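Local coordinates for LYND (Lyngbya aestuarii, PDB 4V1T), which probably catalyses ATP-dependent cyclodehydration of peptide side chains to heterocycles, as a YcaO-family enzyme of cyanobactin biosynthesis, at residues B[437-446]-B[485-495]. Sequence-based numbering, arbitrary orientation.
Sequences PRKRATLAEL and FDASQAIEWTP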
loop_
_atom_site.group_PDB
_atom_site.type_symbol
_atom_site.label_atom_id
_atom_site.label_comp_id
_atom_site.label_asym_id
_atom_site.label_seq_id
_atom_site.Cartn_x
_atom_site.Cartn_y
_atom_site.Cartn_z
ATOM N N PRO B 437 30.582 19.062 -6.269
ATOM C CA PRO B 437 31.579 20.093 -5.965
ATOM C C PRO B 437 32.999 19.615 -6.222
ATOM O O PRO B 437 33.441 18.633 -5.631
ATOM C CB PRO B 437 31.356 20.376 -4.477
ATOM C CG PRO B 437 30.644 19.186 -3.951
ATOM C CD PRO B 437 29.791 18.709 -5.079
ATOM N N ARG B 438 33.695 20.319 -7.109
ATOM C CA ARG B 438 35.003 19.896 -7.593
ATOM C C ARG B 438 35.904 21.090 -7.833
ATOM O O ARG B 438 35.426 22.172 -8.194
ATOM C CB ARG B 438 34.856 19.140 -8.918
ATOM C CG ARG B 438 34.515 17.684 -8.791
ATOM C CD ARG B 438 34.203 17.114 -10.160
ATOM N NE ARG B 438 32.987 17.696 -10.710
ATOM C CZ ARG B 438 32.597 17.552 -11.966
ATOM N NH1 ARG B 438 33.322 16.850 -12.814
ATOM N NH2 ARG B 438 31.476 18.113 -12.368
ATOM N N LYS B 439 37.205 20.874 -7.653
ATOM C CA LYS B 439 38.211 21.848 -8.032
ATOM C C LYS B 439 39.453 21.105 -8.528
ATOM O O LYS B 439 39.946 20.207 -7.862
ATOM C CB LYS B 439 38.559 22.764 -6.859
ATOM C CG LYS B 439 39.466 23.923 -7.248
ATOM C CD LYS B 439 39.421 25.056 -6.233
ATOM C CE LYS B 439 40.030 24.640 -4.908
ATOM N NZ LYS B 439 40.094 25.784 -3.957
ATOM N N ARG B 440 39.944 21.494 -9.701
ATOM C CA ARG B 440 41.130 20.873 -10.304
ATOM C C ARG B 440 42.402 21.433 -9.683
ATOM O O ARG B 440 42.651 22.625 -9.734
ATOM C CB ARG B 440 41.131 21.112 -11.814
ATOM C CG ARG B 440 42.286 20.489 -12.576
ATOM C CD ARG B 440 42.147 20.760 -14.069
ATOM N NE ARG B 440 43.215 20.143 -14.855
ATOM C CZ ARG B 440 44.383 20.716 -15.135
ATOM N NH1 ARG B 440 44.658 21.938 -14.695
ATOM N NH2 ARG B 440 45.285 20.063 -15.857
ATOM N N ALA B 441 43.207 20.561 -9.094
ATOM C CA ALA B 441 44.431 20.987 -8.440
ATOM C C ALA B 441 45.317 19.796 -8.147
ATOM O O ALA B 441 44.855 18.656 -8.147
ATOM C CB ALA B 441 44.110 21.717 -7.151
ATOM N N THR B 442 46.589 20.066 -7.882
ATOM C CA THR B 442 47.515 19.022 -7.459
ATOM C C THR B 442 47.560 18.942 -5.935
ATOM O O THR B 442 47.078 19.837 -5.239
ATOM C CB THR B 442 48.937 19.266 -7.985
ATOM O OG1 THR B 442 49.571 20.287 -7.205
ATOM C CG2 THR B 442 48.920 19.673 -9.458
ATOM N N LEU B 443 48.149 17.868 -5.423
ATOM C CA LEU B 443 48.304 17.688 -3.983
ATOM C C LEU B 443 49.043 18.871 -3.372
ATOM O O LEU B 443 48.743 19.282 -2.250
ATOM C CB LEU B 443 49.046 16.382 -3.688
ATOM C CG LEU B 443 49.250 15.958 -2.223
ATOM C CD1 LEU B 443 49.319 14.446 -2.138
ATOM C CD2 LEU B 443 50.521 16.549 -1.618
ATOM N N ALA B 444 49.987 19.426 -4.129
ATOM C CA ALA B 444 50.851 20.493 -3.641
ATOM C C ALA B 444 50.109 21.815 -3.462
ATOM O O ALA B 444 50.255 22.468 -2.430
ATOM C CB ALA B 444 52.033 20.684 -4.585
ATOM N N GLU B 445 49.322 22.206 -4.460
ATOM C CA GLU B 445 48.672 23.523 -4.449
ATOM C C GLU B 445 47.735 23.643 -3.255
ATOM O O GLU B 445 47.589 24.720 -2.682
ATOM C CB GLU B 445 47.890 23.781 -5.743
ATOM C CG GLU B 445 48.505 23.180 -6.993
ATOM C CD GLU B 445 47.847 23.667 -8.264
ATOM O OE1 GLU B 445 46.656 23.357 -8.476
ATOM O OE2 GLU B 445 48.523 24.352 -9.050
ATOM N N LEU B 446 47.104 22.532 -2.883
ATOM C CA LEU B 446 46.192 22.511 -1.747
ATOM C C LEU B 446 46.951 22.355 -0.437
ATOM O O LEU B 446 46.486 22.788 0.618
ATOM C CB LEU B 446 45.183 21.374 -1.902
ATOM C CG LEU B 446 44.321 21.408 -3.165
ATOM C CD1 LEU B 446 43.312 20.266 -3.140
ATOM C CD2 LEU B 446 43.608 22.747 -3.331
ATOM N N PHE B 485 48.638 6.446 -6.502
ATOM C CA PHE B 485 48.305 7.832 -6.741
ATOM C C PHE B 485 49.536 8.645 -7.134
ATOM O O PHE B 485 50.393 8.913 -6.298
ATOM C CB PHE B 485 47.691 8.414 -5.485
ATOM C CG PHE B 485 47.364 9.862 -5.600
ATOM C CD1 PHE B 485 46.337 10.274 -6.412
ATOM C CD2 PHE B 485 48.075 10.809 -4.885
ATOM C CE1 PHE B 485 46.023 11.601 -6.521
ATOM C CE2 PHE B 485 47.766 12.144 -4.988
ATOM C CZ PHE B 485 46.741 12.544 -5.811
ATOM N N ASP B 486 49.623 9.018 -8.408
ATOM C CA ASP B 486 50.668 9.936 -8.885
ATOM C C ASP B 486 50.358 11.371 -8.456
ATOM O O ASP B 486 49.566 12.078 -9.093
ATOM C CB ASP B 486 50.806 9.852 -10.405
ATOM C CG ASP B 486 51.958 10.692 -10.937
ATOM O OD1 ASP B 486 52.771 11.185 -10.132
ATOM O OD2 ASP B 486 52.055 10.851 -12.169
ATOM N N ALA B 487 50.999 11.802 -7.375
ATOM C CA ALA B 487 50.724 13.105 -6.783
ATOM C C ALA B 487 51.127 14.260 -7.700
ATOM O O ALA B 487 50.735 15.407 -7.470
ATOM C CB ALA B 487 51.431 13.225 -5.447
ATOM N N SER B 488 51.902 13.964 -8.739
ATOM C CA SER B 488 52.302 14.990 -9.696
ATOM C C SER B 488 51.140 15.369 -10.610
ATOM O O SER B 488 51.146 16.435 -11.208
ATOM C CB SER B 488 53.490 14.513 -10.531
ATOM O OG SER B 488 53.087 13.529 -11.463
ATOM N N GLN B 489 50.146 14.496 -10.711
ATOM C CA GLN B 489 49.011 14.731 -11.593
ATOM C C GLN B 489 48.011 15.705 -10.987
ATOM O O GLN B 489 47.667 15.602 -9.811
ATOM C CB GLN B 489 48.295 13.420 -11.912
ATOM C CG GLN B 489 49.127 12.415 -12.688
ATOM C CD GLN B 489 49.455 12.882 -14.092
ATOM O OE1 GLN B 489 48.889 13.854 -14.586
ATOM N NE2 GLN B 489 50.375 12.187 -14.742
ATOM N N ALA B 490 47.550 16.650 -11.799
ATOM C CA ALA B 490 46.427 17.487 -11.423
ATOM C C ALA B 490 45.181 16.612 -11.456
ATOM O O ALA B 490 45.006 15.805 -12.362
ATOM C CB ALA B 490 46.285 18.669 -12.358
ATOM N N ILE B 491 44.328 16.763 -10.452
ATOM C CA ILE B 491 43.136 15.926 -10.315
ATOM C C ILE B 491 42.004 16.757 -9.759
ATOM O O ILE B 491 42.203 17.904 -9.376
ATOM C CB ILE B 491 43.385 14.732 -9.383
ATOM C CG1 ILE B 491 43.740 15.244 -7.986
ATOM C CG2 ILE B 491 44.487 13.838 -9.957
ATOM C CD1 ILE B 491 44.101 14.169 -7.020
ATOM N N GLU B 492 40.813 16.172 -9.717
ATOM C CA GLU B 492 39.653 16.849 -9.142
ATOM C C GLU B 492 39.485 16.485 -7.676
ATOM O O GLU B 492 39.315 15.314 -7.333
ATOM C CB GLU B 492 38.398 16.507 -9.936
ATOM C CG GLU B 492 38.390 17.165 -11.313
ATOM C CD GLU B 492 37.107 16.938 -12.082
ATOM O OE1 GLU B 492 36.493 15.861 -11.927
ATOM O OE2 GLU B 492 36.712 17.836 -12.851
ATOM N N TRP B 493 39.573 17.495 -6.812
ATOM C CA TRP B 493 39.354 17.307 -5.381
ATOM C C TRP B 493 37.968 17.811 -5.011
ATOM O O TRP B 493 37.494 18.802 -5.573
ATOM C CB TRP B 493 40.402 18.041 -4.551
ATOM C CG TRP B 493 41.823 17.639 -4.817
ATOM C CD1 TRP B 493 42.614 18.056 -5.849
ATOM C CD2 TRP B 493 42.636 16.769 -4.015
ATOM N NE1 TRP B 493 43.866 17.491 -5.742
ATOM C CE2 TRP B 493 43.901 16.696 -4.627
ATOM C CE3 TRP B 493 42.412 16.040 -2.847
ATOM C CZ2 TRP B 493 44.943 15.924 -4.104
ATOM C CZ3 TRP B 493 43.439 15.275 -2.334
ATOM C CH2 TRP B 493 44.691 15.220 -2.963
ATOM N N THR B 494 37.319 17.118 -4.081
ATOM C CA THR B 494 35.998 17.510 -3.608
ATOM C C THR B 494 36.098 18.026 -2.173
ATOM O O THR B 494 36.685 17.360 -1.326
ATOM C CB THR B 494 35.005 16.335 -3.679
ATOM O OG1 THR B 494 34.574 16.163 -5.036
ATOM C CG2 THR B 494 33.778 16.590 -2.809
ATOM N N PRO B 495 35.528 19.214 -1.897
ATOM C CA PRO B 495 35.552 19.718 -0.528
ATOM C C PRO B 495 34.719 18.860 0.407
ATOM O O PRO B 495 33.601 18.474 0.064
ATOM C CB PRO B 495 34.949 21.122 -0.652
ATOM C CG PRO B 495 34.089 21.055 -1.857
ATOM C CD PRO B 495 34.812 20.137 -2.801
HETATM O O HOH W 1 51.145 18.047 -5.813
HETATM O O HOH W 2 48.061 15.984 -7.006
#
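The indole of Trp493 lies between Leu446 and Ile491, on one face of the antiparallel strands 439-441 and 491-498 at a sheet edge in the YcaO region. Leu446 CD1 makes a CH-pi contact 3.5 Å from the centroid of the Trp493 five-membered ring, nearly on its normal, while Ile491 CD1 covers the opposite face near the rim. Trp493 holds CG anti to its carbonyl carbon (chi1 -59°), which sets the indole on the face shared with Ala441 and Ile491, its CZ2 4.1 Å from Leu443 CB. Leu443 CD1 meets the edge of Phe485, whose ring also packs edge-to-face with Phe524 and His452.

The pairing illustrates how one carbonyl can serve both backbone and side chain: Ala441 O accepts Ile491 N at 3.0 Å and, from the other face of its plane, Trp493 NE1 at 2.8 Å. A leucine in place of Trp493 would probably leave that carbonyl with its backbone donor alone and open a gap beside Leu446. Lys439 and Trp493 exchange two further backbone bonds.

A water donates to Ala487 O and Gln489 O near helix 443-446, where the N-cap Thr442 and Glu445 form a capping box through two weak bonds. At the polar edge Arg438 NH1 forms a weak salt bridge with Glu492 OE1, which also bonds Tyr516, while Arg438 NE turns to Glu436 O. Thr494 OG1 donates to Pro437 O over 2.8 Å, nearly in line with the C=O bond.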